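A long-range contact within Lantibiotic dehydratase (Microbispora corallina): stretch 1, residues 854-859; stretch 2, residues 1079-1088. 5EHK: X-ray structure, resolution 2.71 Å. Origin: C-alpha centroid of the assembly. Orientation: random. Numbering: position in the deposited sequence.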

# COMPACT_ATOMS: atom_id res chain seq x y z
N TRP A 854 -8.40 -36.22 -12.90
CA TRP A 854 -8.90 -34.86 -12.79
C TRP A 854 -8.82 -34.46 -11.33
O TRP A 854 -8.83 -35.32 -10.47
N PHE A 855 -8.71 -33.16 -11.06
CA PHE A 855 -8.84 -32.68 -9.69
C PHE A 855 -9.15 -31.19 -9.66
O PHE A 855 -9.09 -30.53 -10.69
N PHE A 856 -9.49 -30.65 -8.50
CA PHE A 856 -9.66 -29.22 -8.42
C PHE A 856 -9.04 -28.70 -7.15
O PHE A 856 -9.02 -29.39 -6.13
N ILE A 857 -8.56 -27.45 -7.21
CA ILE A 857 -8.11 -26.74 -6.03
C ILE A 857 -8.71 -25.32 -6.03
O ILE A 857 -9.04 -24.76 -7.08
N ARG A 858 -8.85 -24.76 -4.84
CA ARG A 858 -9.20 -23.37 -4.65
C ARG A 858 -7.86 -22.64 -4.57
O ARG A 858 -6.93 -23.07 -3.88
N TYR A 859 -7.73 -21.57 -5.33
CA TYR A 859 -6.45 -20.91 -5.50
C TYR A 859 -6.68 -19.42 -5.38
O TYR A 859 -7.74 -18.91 -5.74
N HIS A 1079 -3.55 -30.34 4.38
CA HIS A 1079 -3.80 -28.99 3.87
C HIS A 1079 -4.71 -28.98 2.61
O HIS A 1079 -5.70 -28.25 2.56
N MET A 1080 -4.41 -29.81 1.62
CA MET A 1080 -5.24 -29.85 0.41
C MET A 1080 -6.68 -30.33 0.64
O MET A 1080 -7.58 -29.92 -0.09
N THR A 1081 -6.89 -31.17 1.65
CA THR A 1081 -8.25 -31.60 1.96
C THR A 1081 -9.00 -30.39 2.49
O THR A 1081 -10.16 -30.18 2.15
N CYS A 1082 -8.32 -29.56 3.25
CA CYS A 1082 -8.93 -28.35 3.75
C CYS A 1082 -9.14 -27.33 2.62
O CYS A 1082 -10.19 -26.67 2.56
N ASN A 1083 -8.16 -27.21 1.74
CA ASN A 1083 -8.30 -26.32 0.60
C ASN A 1083 -9.54 -26.71 -0.18
O ASN A 1083 -10.39 -25.89 -0.41
N ARG A 1084 -9.70 -27.98 -0.52
CA ARG A 1084 -10.82 -28.32 -1.36
C ARG A 1084 -12.16 -28.07 -0.69
O ARG A 1084 -13.14 -27.75 -1.35
N LEU A 1085 -12.19 -28.23 0.62
CA LEU A 1085 -13.44 -28.18 1.36
C LEU A 1085 -13.69 -26.76 1.92
O LEU A 1085 -14.77 -26.19 1.71
N ILE A 1086 -12.70 -26.14 2.55
CA ILE A 1086 -12.93 -24.81 3.14
C ILE A 1086 -11.78 -23.90 2.76
O ILE A 1086 -11.20 -24.02 1.67
N GLY A 1087 -11.45 -22.95 3.61
CA GLY A 1087 -10.23 -22.23 3.33
C GLY A 1087 -10.25 -21.33 2.11
O GLY A 1087 -11.13 -21.38 1.25
N GLY A 1088 -9.19 -20.53 2.02
CA GLY A 1088 -9.34 -19.16 1.60
C GLY A 1088 -9.33 -18.47 2.96
O GLY A 1088 -9.75 -17.32 3.09

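The strand 854-859 crosses the helix 1079-1085 at about 80°, with the two axes 6.9 Å apart at their closest. Much of the contact is polar. Side chains from the helix reach the strand backbone, and one arginine of the strand reaches the end of the helix.

Asn1083 binds the strand backbone through its side-chain amide. Its CA-to-CB bond points sideways, but chi1 in the t well (-178°) brings the amide nearer to the strand. The amide then pairs with the backbone of a single residue. Arg858 N donates to Asn1083 OD1 at 2.8 Å, and Asn1083 ND2 donates to Arg858 O at 2.8 Å. The strand residue thus has both its backbone NH and its carbonyl bound by one side chain. Asn1083 OD1 also lies 3.6 Å from Ile857 CB.

The CA-to-CB bond of Arg1084 points sideways to the strand; chi1 is m (-84°). Chi2 is t, and chi3 lies between wells at -97°, so the chain turns at chi3 after a straight run from CA to CD. Arg1084 NH1 donates to Phe856 O at 3.0 Å, and this carbonyl lies at the edge of the guanidinium, near its plane. That is the favourable direction for an N-H donor. The aliphatic part of the same side chain packs on Phe856. Arg1084 CG sits over one face of the Phe856 ring, 4.0 Å from its centroid, in a CH-pi contact. Phe856 has chi1 p (87°) and chi2 84°. Its CA-to-CB bond points sideways, but the end of the ring comes nearer to the helix. Arg1084 NE is hydrogen-bonded elsewhere in the structure.

The CA-to-CB bond of Phe855 points toward the helix, with chi1 p (73°), yet the residue touches little. Phe855 CD2 is 4.1 Å from Arg1084 NH1. Ile857 is p, t, and its CA-to-CB bond points sideways. Ile857 CG2 lies 3.8 Å from Arg1084 NH1 and 4.5 Å from Met1080 SD. Met1080 is m, m, p, and the end of its side chain comes nearer to the strand than its CB direction suggests. This apolar contact is loose.

The CA-to-CB bond of Arg858 points toward the helix. The side chain is m, t at chi1 and chi2, with chi3 off-well at 124°. The chain runs to the carbonyls at the helix end. There Arg858 NH1 donates to Arg1084 O at 2.3 Å, a very short distance to be read with caution at 2.71 Å resolution. Arg858 NH1 is also 3.2 Å from Leu1085 O, but the angle is too poor for a hydrogen bond. The CA-to-CB bonds of Leu1085 and Ile1086 point away from the strand.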

# COMPACT_ATOMS: atom_id res chain seq x y z
CB TRP A 854 -10.34 -34.74 -13.30
CG TRP A 854 -11.32 -35.18 -12.26
CD1 TRP A 854 -11.76 -36.44 -12.04
CD2 TRP A 854 -11.99 -34.35 -11.30
NE1 TRP A 854 -12.65 -36.46 -11.01
CE2 TRP A 854 -12.81 -35.18 -10.54
CE3 TRP A 854 -11.96 -32.98 -11.02
CZ2 TRP A 854 -13.61 -34.71 -9.51
CZ3 TRP A 854 -12.75 -32.50 -10.00
CH2 TRP A 854 -13.57 -33.37 -9.26
CB PHE A 855 -7.62 -33.07 -8.84
CG PHE A 855 -6.35 -32.30 -9.13
CD1 PHE A 855 -5.36 -32.83 -9.96
CD2 PHE A 855 -6.11 -31.05 -8.55
CE1 PHE A 855 -4.16 -32.14 -10.20
CE2 PHE A 855 -4.90 -30.35 -8.80
CZ PHE A 855 -3.94 -30.89 -9.63
CB PHE A 856 -11.13 -28.82 -8.48
CG PHE A 856 -11.80 -28.82 -7.14
CD1 PHE A 856 -11.72 -27.72 -6.29
CD2 PHE A 856 -12.52 -29.93 -6.71
CE1 PHE A 856 -12.30 -27.74 -5.06
CE2 PHE A 856 -13.11 -29.94 -5.48
CZ PHE A 856 -13.01 -28.85 -4.66
CB ILE A 857 -6.57 -26.64 -5.94
CG1 ILE A 857 -6.00 -25.72 -7.02
CG2 ILE A 857 -5.91 -28.01 -6.04
CD1 ILE A 857 -4.53 -25.45 -6.85
CB ARG A 858 -10.02 -23.24 -3.36
CG ARG A 858 -11.34 -24.01 -3.42
CD ARG A 858 -12.01 -24.27 -2.04
NE ARG A 858 -13.37 -23.78 -1.95
CZ ARG A 858 -14.45 -24.50 -1.67
NH1 ARG A 858 -14.42 -25.79 -1.44
NH2 ARG A 858 -15.60 -23.86 -1.66
CB TYR A 859 -5.86 -21.26 -6.88
CG TYR A 859 -4.37 -21.11 -6.97
CD1 TYR A 859 -3.53 -22.21 -6.84
CD2 TYR A 859 -3.78 -19.86 -7.18
CE1 TYR A 859 -2.14 -22.09 -6.91
CE2 TYR A 859 -2.39 -19.72 -7.26
CZ TYR A 859 -1.57 -20.85 -7.12
OH TYR A 859 -0.20 -20.75 -7.19
CB HIS A 1079 -2.48 -28.24 3.59
CG HIS A 1079 -2.65 -26.95 2.86
ND1 HIS A 1079 -3.50 -25.95 3.30
CD2 HIS A 1079 -2.12 -26.50 1.70
CE1 HIS A 1079 -3.47 -24.94 2.45
NE2 HIS A 1079 -2.64 -25.24 1.47
CB MET A 1080 -4.56 -30.66 -0.71
CG MET A 1080 -3.32 -30.00 -1.33
SD MET A 1080 -3.58 -28.45 -2.25
CE MET A 1080 -3.69 -27.21 -0.99
CB THR A 1081 -8.30 -32.82 2.91
OG1 THR A 1081 -8.29 -34.01 2.12
CG2 THR A 1081 -9.59 -32.85 3.68
CB CYS A 1082 -8.09 -27.74 4.87
SG CYS A 1082 -8.05 -28.73 6.36
CB ASN A 1083 -7.06 -26.33 -0.30
CG ASN A 1083 -7.19 -25.35 -1.48
OD1 ASN A 1083 -7.52 -25.75 -2.60
ND2 ASN A 1083 -6.95 -24.07 -1.22
CB ARG A 1084 -10.74 -29.76 -1.84
CG ARG A 1084 -9.88 -29.94 -3.05
CD ARG A 1084 -9.86 -31.38 -3.45
NE ARG A 1084 -8.68 -32.05 -2.93
CZ ARG A 1084 -7.48 -31.99 -3.50
NH1 ARG A 1084 -7.31 -31.27 -4.61
NH2 ARG A 1084 -6.47 -32.65 -2.97
CB LEU A 1085 -13.42 -29.23 2.48
CG LEU A 1085 -14.40 -30.40 2.63
CD1 LEU A 1085 -15.36 -30.58 1.48
CD2 LEU A 1085 -13.63 -31.66 2.89
CB ILE A 1086 -13.05 -24.87 4.68
CG1 ILE A 1086 -11.82 -25.56 5.28
CG2 ILE A 1086 -14.31 -25.62 5.11
CD1 ILE A 1086 -11.78 -25.53 6.76